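Local coordinates for sugar phosphate isomerase/epimerase (Parabacteroides distasonis, PDB 3L23), which binds a magnesium ion in a xylose isomerase-like TIM barrel and probably acts as a sugar phosphate isomerase or epimerase, at residues A[76-82]-A[122-128]. Residue numbers count along the deposited sequence, not the author numbering.
Sequences ISSHVNP and CKYLIQP
Strands 76-79 and 124-127 run parallel, axes 4.8 Å apart at closest approach and inclined by 23°, with H79 beside I126 (CA-CA 5.0 Å). Hydrogen bonds run from Y124 N and, weakly, K123 N to I76 O (both 3.0 Å), S78 N to Y124 O (3.2 Å, weak), I126 N to S78 O and V80 N to I126 O (both 2.9 Å); I76 departs from extended geometry (phi/psi -108/-33).

S77, H79, Y124 and I126 share the barrel-interior face: S77 OG hydrogen-bonds E47, while P128 CB lies over one face of the H79 ring, 3.3 Å from H79 ND1. H79 NE2 hydrogen-bonds E214; its ring meets magnesium ligands H165 (edge-to-face) and H242 (planes at about 15°), placing the C-terminal strand ends beside the metal, about 5 Å from the H79 side chain. S78 and L125 point to the other face, towards helix 103-119 of this right-handed beta-alpha-beta crossover, where S78 OG hydrogen-bonds H117; V80 CG2 packs on L125 CD1 (3.7 Å). Strands 45-52 and 162-165 flank the pair.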
ATOM      1  N   ILE A  76       2.870   4.220 -10.938  1.00 32.32           N
ATOM      2  CA  ILE A  76       1.411   4.192 -10.819  1.00 32.95           C
ATOM      3  C   ILE A  76       0.927   4.586  -9.434  1.00 32.02           C
ATOM      4  O   ILE A  76      -0.144   5.170  -9.282  1.00 31.81           O
ATOM      5  CB  ILE A  76       0.897   2.744 -11.086  1.00 33.80           C
ATOM      6  CG1 ILE A  76       1.316   2.276 -12.481  1.00 35.59           C
ATOM      7  CG2 ILE A  76      -0.646   2.591 -10.890  1.00 33.69           C
ATOM      8  CD1 ILE A  76       0.883   3.186 -13.615  1.00 36.69           C
ATOM      9  N   SER A  77       1.709   4.259  -8.409  1.00 32.07           N
ATOM     10  CA  SER A  77       1.269   4.431  -7.051  1.00 31.37           C
ATOM     11  C   SER A  77       2.440   4.743  -6.140  1.00 30.51           C
ATOM     12  O   SER A  77       3.607   4.590  -6.507  1.00 30.83           O
ATOM     13  CB  SER A  77       0.551   3.149  -6.602  1.00 31.45           C
ATOM     14  OG  SER A  77       0.027   3.241  -5.303  1.00 31.83           O
ATOM     15  N   SER A  78       2.117   5.229  -4.959  1.00 30.48           N
ATOM     16  CA  SER A  78       3.127   5.561  -3.953  1.00 30.48           C
ATOM     17  C   SER A  78       2.582   5.413  -2.535  1.00 31.02           C
ATOM     18  O   SER A  78       1.474   5.855  -2.260  1.00 31.90           O
ATOM     19  CB  SER A  78       3.639   6.994  -4.166  1.00 30.19           C
ATOM     20  OG  SER A  78       4.649   7.390  -3.246  1.00 30.86           O
ATOM     21  N   HIS A  79       3.415   4.831  -1.659  1.00 29.66           N
ATOM     22  CA  HIS A  79       3.170   4.665  -0.238  1.00 29.74           C
ATOM     23  C   HIS A  79       3.830   5.759   0.537  1.00 30.30           C
ATOM     24  O   HIS A  79       5.028   5.925   0.486  1.00 30.18           O
ATOM     25  CB  HIS A  79       3.722   3.343   0.288  1.00 29.75           C
ATOM     26  CG  HIS A  79       2.787   2.210   0.130  1.00 29.51           C
ATOM     27  ND1 HIS A  79       2.898   1.049   0.864  1.00 31.60           N
ATOM     28  CD2 HIS A  79       1.707   2.059  -0.662  1.00 30.62           C
ATOM     29  CE1 HIS A  79       1.921   0.231   0.521  1.00 29.77           C
ATOM     30  NE2 HIS A  79       1.188   0.814  -0.405  1.00 32.03           N
ATOM     31  N   VAL A  80       3.038   6.502   1.296  1.00 29.89           N
ATOM     32  CA  VAL A  80       3.564   7.585   2.070  1.00 31.31           C
ATOM     33  C   VAL A  80       2.875   7.621   3.435  1.00 31.91           C
ATOM     34  O   VAL A  80       1.719   7.232   3.560  1.00 31.98           O
ATOM     35  CB  VAL A  80       3.348   8.945   1.366  1.00 32.28           C
ATOM     36  CG1 VAL A  80       4.095   8.974   0.009  1.00 31.28           C
ATOM     37  CG2 VAL A  80       1.838   9.233   1.196  1.00 32.68           C
ATOM     38  N   ASN A  81       3.579   8.079   4.451  1.00 32.86           N
ATOM     39  CA  ASN A  81       2.990   8.207   5.778  1.00 34.58           C
ATOM     40  C   ASN A  81       3.182   9.619   6.335  1.00 33.52           C
ATOM     41  O   ASN A  81       4.309  10.126   6.282  1.00 33.22           O
ATOM     42  CB  ASN A  81       3.679   7.246   6.750  1.00 35.06           C
ATOM     43  CG  ASN A  81       3.268   5.820   6.570  1.00 36.23           C
ATOM     44  OD1 ASN A  81       2.069   5.430   6.713  1.00 38.04           O
ATOM     45  ND2 ASN A  81       4.263   5.011   6.229  1.00 34.02           N
ATOM     46  N   PRO A  82       2.120  10.258   6.862  1.00 33.66           N
ATOM     47  CA  PRO A  82       2.285  11.575   7.486  1.00 33.71           C
ATOM     48  C   PRO A  82       3.384  11.690   8.531  1.00 34.20           C
ATOM     49  O   PRO A  82       3.506  10.848   9.441  1.00 32.88           O
ATOM     50  CB  PRO A  82       0.915  11.829   8.139  1.00 33.69           C
ATOM     51  CG  PRO A  82      -0.025  11.091   7.258  1.00 34.80           C
ATOM     52  CD  PRO A  82       0.693   9.871   6.814  1.00 34.07           C
ATOM     53  N   CYS A 122       1.492  10.311 -10.671  1.00 36.22           N
ATOM     54  CA  CYS A 122       1.155   9.145  -9.923  1.00 35.86           C
ATOM     55  C   CYS A 122      -0.373   9.035  -9.787  1.00 34.99           C
ATOM     56  O   CYS A 122      -1.057  10.006  -9.383  1.00 35.90           O
ATOM     57  CB  CYS A 122       1.909   9.268  -8.602  1.00 36.98           C
ATOM     58  SG  CYS A 122       2.088   7.828  -7.769  1.00 41.48           S
ATOM     59  N   LYS A 123      -0.938   7.899 -10.176  1.00 33.44           N
ATOM     60  CA  LYS A 123      -2.400   7.722 -10.142  1.00 34.04           C
ATOM     61  C   LYS A 123      -2.989   7.564  -8.734  1.00 32.88           C
ATOM     62  O   LYS A 123      -4.082   8.107  -8.448  1.00 33.54           O
ATOM     63  CB  LYS A 123      -2.803   6.544 -11.038  1.00 33.98           C
ATOM     64  CG  LYS A 123      -4.262   6.162 -10.904  1.00 36.91           C
ATOM     65  CD  LYS A 123      -4.701   5.185 -11.936  1.00 37.76           C
ATOM     66  CE  LYS A 123      -6.202   4.960 -11.831  1.00 42.70           C
ATOM     67  NZ  LYS A 123      -6.739   4.192 -12.987  1.00 44.37           N
ATOM     68  N   TYR A 124      -2.305   6.759  -7.906  1.00 32.01           N
ATOM     69  CA  TYR A 124      -2.691   6.499  -6.528  1.00 31.02           C
ATOM     70  C   TYR A 124      -1.674   7.037  -5.526  1.00 30.93           C
ATOM     71  O   TYR A 124      -0.476   6.895  -5.734  1.00 31.46           O
ATOM     72  CB  TYR A 124      -2.814   5.003  -6.299  1.00 32.15           C
ATOM     73  CG  TYR A 124      -3.714   4.248  -7.264  1.00 31.28           C
ATOM     74  CD1 TYR A 124      -5.067   4.235  -7.091  1.00 33.96           C
ATOM     75  CD2 TYR A 124      -3.174   3.503  -8.301  1.00 34.11           C
ATOM     76  CE1 TYR A 124      -5.894   3.520  -7.921  1.00 33.35           C
ATOM     77  CE2 TYR A 124      -3.987   2.784  -9.166  1.00 34.67           C
ATOM     78  CZ  TYR A 124      -5.345   2.788  -8.962  1.00 34.81           C
ATOM     79  OH  TYR A 124      -6.157   2.087  -9.821  1.00 36.20           O
ATOM     80  N   LEU A 125      -2.191   7.602  -4.434  1.00 30.79           N
ATOM     81  CA  LEU A 125      -1.409   8.042  -3.270  1.00 29.58           C
ATOM     82  C   LEU A 125      -2.041   7.344  -2.066  1.00 30.45           C
ATOM     83  O   LEU A 125      -3.238   7.519  -1.790  1.00 30.02           O
ATOM     84  CB  LEU A 125      -1.458   9.564  -3.135  1.00 30.48           C
ATOM     85  CG  LEU A 125      -0.503  10.167  -2.111  1.00 30.13           C
ATOM     86  CD1 LEU A 125       0.945   9.795  -2.370  1.00 31.51           C
ATOM     87  CD2 LEU A 125      -0.688  11.708  -2.029  1.00 29.33           C
ATOM     88  N   ILE A 126      -1.236   6.541  -1.364  1.00 31.08           N
ATOM     89  CA  ILE A 126      -1.745   5.563  -0.388  1.00 29.83           C
ATOM     90  C   ILE A 126      -0.966   5.623   0.931  1.00 30.05           C
ATOM     91  O   ILE A 126       0.255   5.683   0.934  1.00 30.98           O
ATOM     92  CB  ILE A 126      -1.677   4.133  -0.967  1.00 30.35           C
ATOM     93  CG1 ILE A 126      -2.603   3.990  -2.184  1.00 30.79           C
ATOM     94  CG2 ILE A 126      -2.004   3.073   0.094  1.00 30.45           C
ATOM     95  CD1 ILE A 126      -2.516   2.714  -3.035  1.00 31.70           C
ATOM     96  N   GLN A 127      -1.701   5.658   2.045  1.00 30.51           N
ATOM     97  CA  GLN A 127      -1.148   5.554   3.404  1.00 29.89           C
ATOM     98  C   GLN A 127      -1.154   4.080   3.803  1.00 30.84           C
ATOM     99  O   GLN A 127      -2.217   3.454   3.791  1.00 31.57           O
ATOM    100  CB  GLN A 127      -1.968   6.346   4.402  1.00 28.77           C
ATOM    101  CG  GLN A 127      -1.442   6.174   5.805  1.00 30.59           C
ATOM    102  CD  GLN A 127      -2.108   7.099   6.757  1.00 30.69           C
ATOM    103  OE1 GLN A 127      -2.513   8.212   6.371  1.00 30.23           O
ATOM    104  NE2 GLN A 127      -2.224   6.675   8.024  1.00 31.11           N
ATOM    105  N   PRO A 128       0.027   3.504   4.087  1.00 30.24           N
ATOM    106  CA  PRO A 128       0.105   2.058   4.443  1.00 30.34           C
ATOM    107  C   PRO A 128       0.200   1.686   5.905  1.00 31.45           C
ATOM    108  O   PRO A 128       0.124   0.496   6.212  1.00 31.73           O
ATOM    109  CB  PRO A 128       1.384   1.639   3.739  1.00 31.81           C
ATOM    110  CG  PRO A 128       2.282   2.829   3.968  1.00 31.26           C
ATOM    111  CD  PRO A 128       1.380   4.061   3.881  1.00 30.59           C
TER